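Local coordinates for Glyoxalase/bleomycin resisance protein/dioxygenase (Streptomyces sp. CB03234, PDB 5UJP) that binds riboflavin and a calcium ion and belongs to the glyoxalase/bleomycin resistance/dioxygenase superfamily, though any dioxygenase activity is only presumed, at residues A[58-61]-A[62-65]. Sequence-based numbering, arbitrary orientation. Where two conformers were deposited one is given.
Sequences TMPP and GSLR
With chi1 at 62°, the Ser63 hydroxyl sits between its own N and C and turns back across the beta turn to Pro60 O. OG donates to Pro60 O at 2.6 Å, lying in the carbonyl plane on a lone pair. The same oxygen takes the weak, bent bond of a type II beta turn, with Ser63 N 3.1 Å from Pro60 O, so backbone and side chain of one serine grip a single acceptor. Pro61 and Gly62 form the corner; Gly62 takes the positive phi (79°) that the second corner position of a type II turn favours in glycine. Alongside the hydroxyl, Pro60 CD packs 3.6 Å from Ser63 OG. Beyond the turn, Arg65 NH1 gives Gly62 O a nearly straight N-H...O bond (2.8 Å, 168°) with the oxygen in the guanidinium plane, and also bonds Leu64 O from above that carbonyl's plane, so one nitrogen bridges the two carbonyls. Ser63 O accepts a hydrogen bond from Thr58 OG1 of the second subunit, and the reciprocal bond is also made, so the turn lies at the subunit interface. It belongs to the linker between strands 48-53 and 67-70, hence between the two four-stranded sheets of this vicinal oxygen chelate fold, with Met59 and Ser63 resting on Pro8 of strand 3-8.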
ATOM      1  N   THR A  58       0.078  -1.086 -15.476  1.00 22.99           N
ATOM      2  CA  THR A  58      -0.316   0.269 -15.070  1.00 22.44           C
ATOM      3  C   THR A  58       0.584   0.862 -13.995  1.00 21.14           C
ATOM      4  O   THR A  58       0.552   2.082 -13.792  1.00 21.02           O
ATOM      5  CB  THR A  58      -1.784   0.303 -14.617  1.00 24.15           C
ATOM      6  OG1 THR A  58      -1.954  -0.510 -13.454  1.00 24.55           O
ATOM      7  CG2 THR A  58      -2.684  -0.175 -15.743  1.00 25.79           C
HETATM    8  N   MSE A  59       1.384   0.027 -13.320  0.56 17.68           N
HETATM    9  CA  MSE A  59       2.370   0.465 -12.340  0.56 18.44           C
HETATM   10  C   MSE A  59       3.758   0.126 -12.897  0.56 20.02           C
HETATM   11  O   MSE A  59       4.252  -0.985 -12.719  0.56 19.72           O
HETATM   12  CB  MSE A  59       2.124  -0.247 -10.997  0.56 18.67           C
HETATM   13  CG  MSE A  59       0.714  -0.068 -10.499  0.56 19.85           C
HETATM   14 SE   MSE A  59       0.516  -0.798  -8.700  0.56 26.52          SE
HETATM   15  CE  MSE A  59       1.242  -2.567  -8.899  0.56 25.99           C
ATOM     16  N   PRO A  60       4.395   1.068 -13.589  1.00 21.14           N
ATOM     17  CA  PRO A  60       5.714   0.790 -14.140  1.00 21.31           C
ATOM     18  C   PRO A  60       6.711   0.507 -13.033  1.00 20.58           C
ATOM     19  O   PRO A  60       6.546   0.997 -11.909  1.00 19.81           O
ATOM     20  CB  PRO A  60       6.071   2.087 -14.887  1.00 21.48           C
ATOM     21  CG  PRO A  60       4.739   2.704 -15.242  1.00 23.42           C
ATOM     22  CD  PRO A  60       3.883   2.383 -14.002  1.00 21.90           C
ATOM     23  N   PRO A  61       7.762  -0.271 -13.321  1.00 21.35           N
ATOM     24  CA  PRO A  61       8.793  -0.538 -12.311  1.00 21.25           C
ATOM     25  C   PRO A  61       9.329   0.754 -11.720  1.00 20.08           C
ATOM     26  O   PRO A  61       9.629   1.713 -12.441  1.00 21.60           O
ATOM     27  CB  PRO A  61       9.891  -1.266 -13.093  1.00 24.45           C
ATOM     28  CG  PRO A  61       9.265  -1.746 -14.314  1.00 25.18           C
ATOM     29  CD  PRO A  61       8.058  -0.922 -14.610  1.00 23.65           C
ATOM     30  N   GLY A  62       9.436   0.781 -10.384  1.00 19.15           N
ATOM     31  CA  GLY A  62       9.977   1.927  -9.666  1.00 20.39           C
ATOM     32  C   GLY A  62       9.031   3.084  -9.484  1.00 18.09           C
ATOM     33  O   GLY A  62       9.476   4.138  -9.019  1.00 19.98           O
ATOM     34  N   SER A  63       7.739   2.910  -9.773  1.00 17.63           N
ATOM     35  CA  SER A  63       6.773   3.999  -9.775  1.00 18.14           C
ATOM     36  C   SER A  63       6.120   4.240  -8.423  1.00 15.31           C
ATOM     37  O   SER A  63       5.413   5.243  -8.272  1.00 16.96           O
ATOM     38  CB  SER A  63       5.694   3.758 -10.828  1.00 18.63           C
ATOM     39  OG  SER A  63       4.969   2.573 -10.530  1.00 19.53           O
ATOM     40  N   LEU A  64       6.388   3.407  -7.418  1.00 17.50           N
ATOM     41  CA  LEU A  64       5.686   3.522  -6.166  1.00 16.78           C
ATOM     42  C   LEU A  64       6.128   4.754  -5.385  1.00 16.16           C
ATOM     43  O   LEU A  64       7.325   5.003  -5.196  1.00 17.53           O
ATOM     44  CB  LEU A  64       5.882   2.260  -5.333  1.00 20.24           C
ATOM     45  CG  LEU A  64       5.286   2.302  -3.939  1.00 22.35           C
ATOM     46  CD1 LEU A  64       3.793   2.459  -4.034  1.00 24.79           C
ATOM     47  CD2 LEU A  64       5.625   1.030  -3.155  1.00 25.34           C
ATOM     48  N   ARG A  65       5.148   5.507  -4.867  1.00 14.89           N
ATOM     49  CA  ARG A  65       5.425   6.646  -4.007  1.00 16.21           C
ATOM     50  C   ARG A  65       4.388   6.667  -2.899  1.00 14.66           C
ATOM     51  O   ARG A  65       3.319   6.067  -3.017  1.00 16.68           O
ATOM     52  CB  ARG A  65       5.277   7.976  -4.771  1.00 16.51           C
ATOM     53  CG  ARG A  65       6.181   8.107  -6.022  1.00 17.13           C
ATOM     54  CD  ARG A  65       7.630   8.367  -5.690  1.00 17.62           C
ATOM     55  NE  ARG A  65       8.435   8.580  -6.908  1.00 19.07           N
ATOM     56  CZ  ARG A  65       8.963   7.608  -7.664  1.00 17.55           C
ATOM     57  NH1 ARG A  65       8.716   6.324  -7.384  1.00 19.20           N
ATOM     58  NH2 ARG A  65       9.634   7.929  -8.766  1.00 19.24           N
TER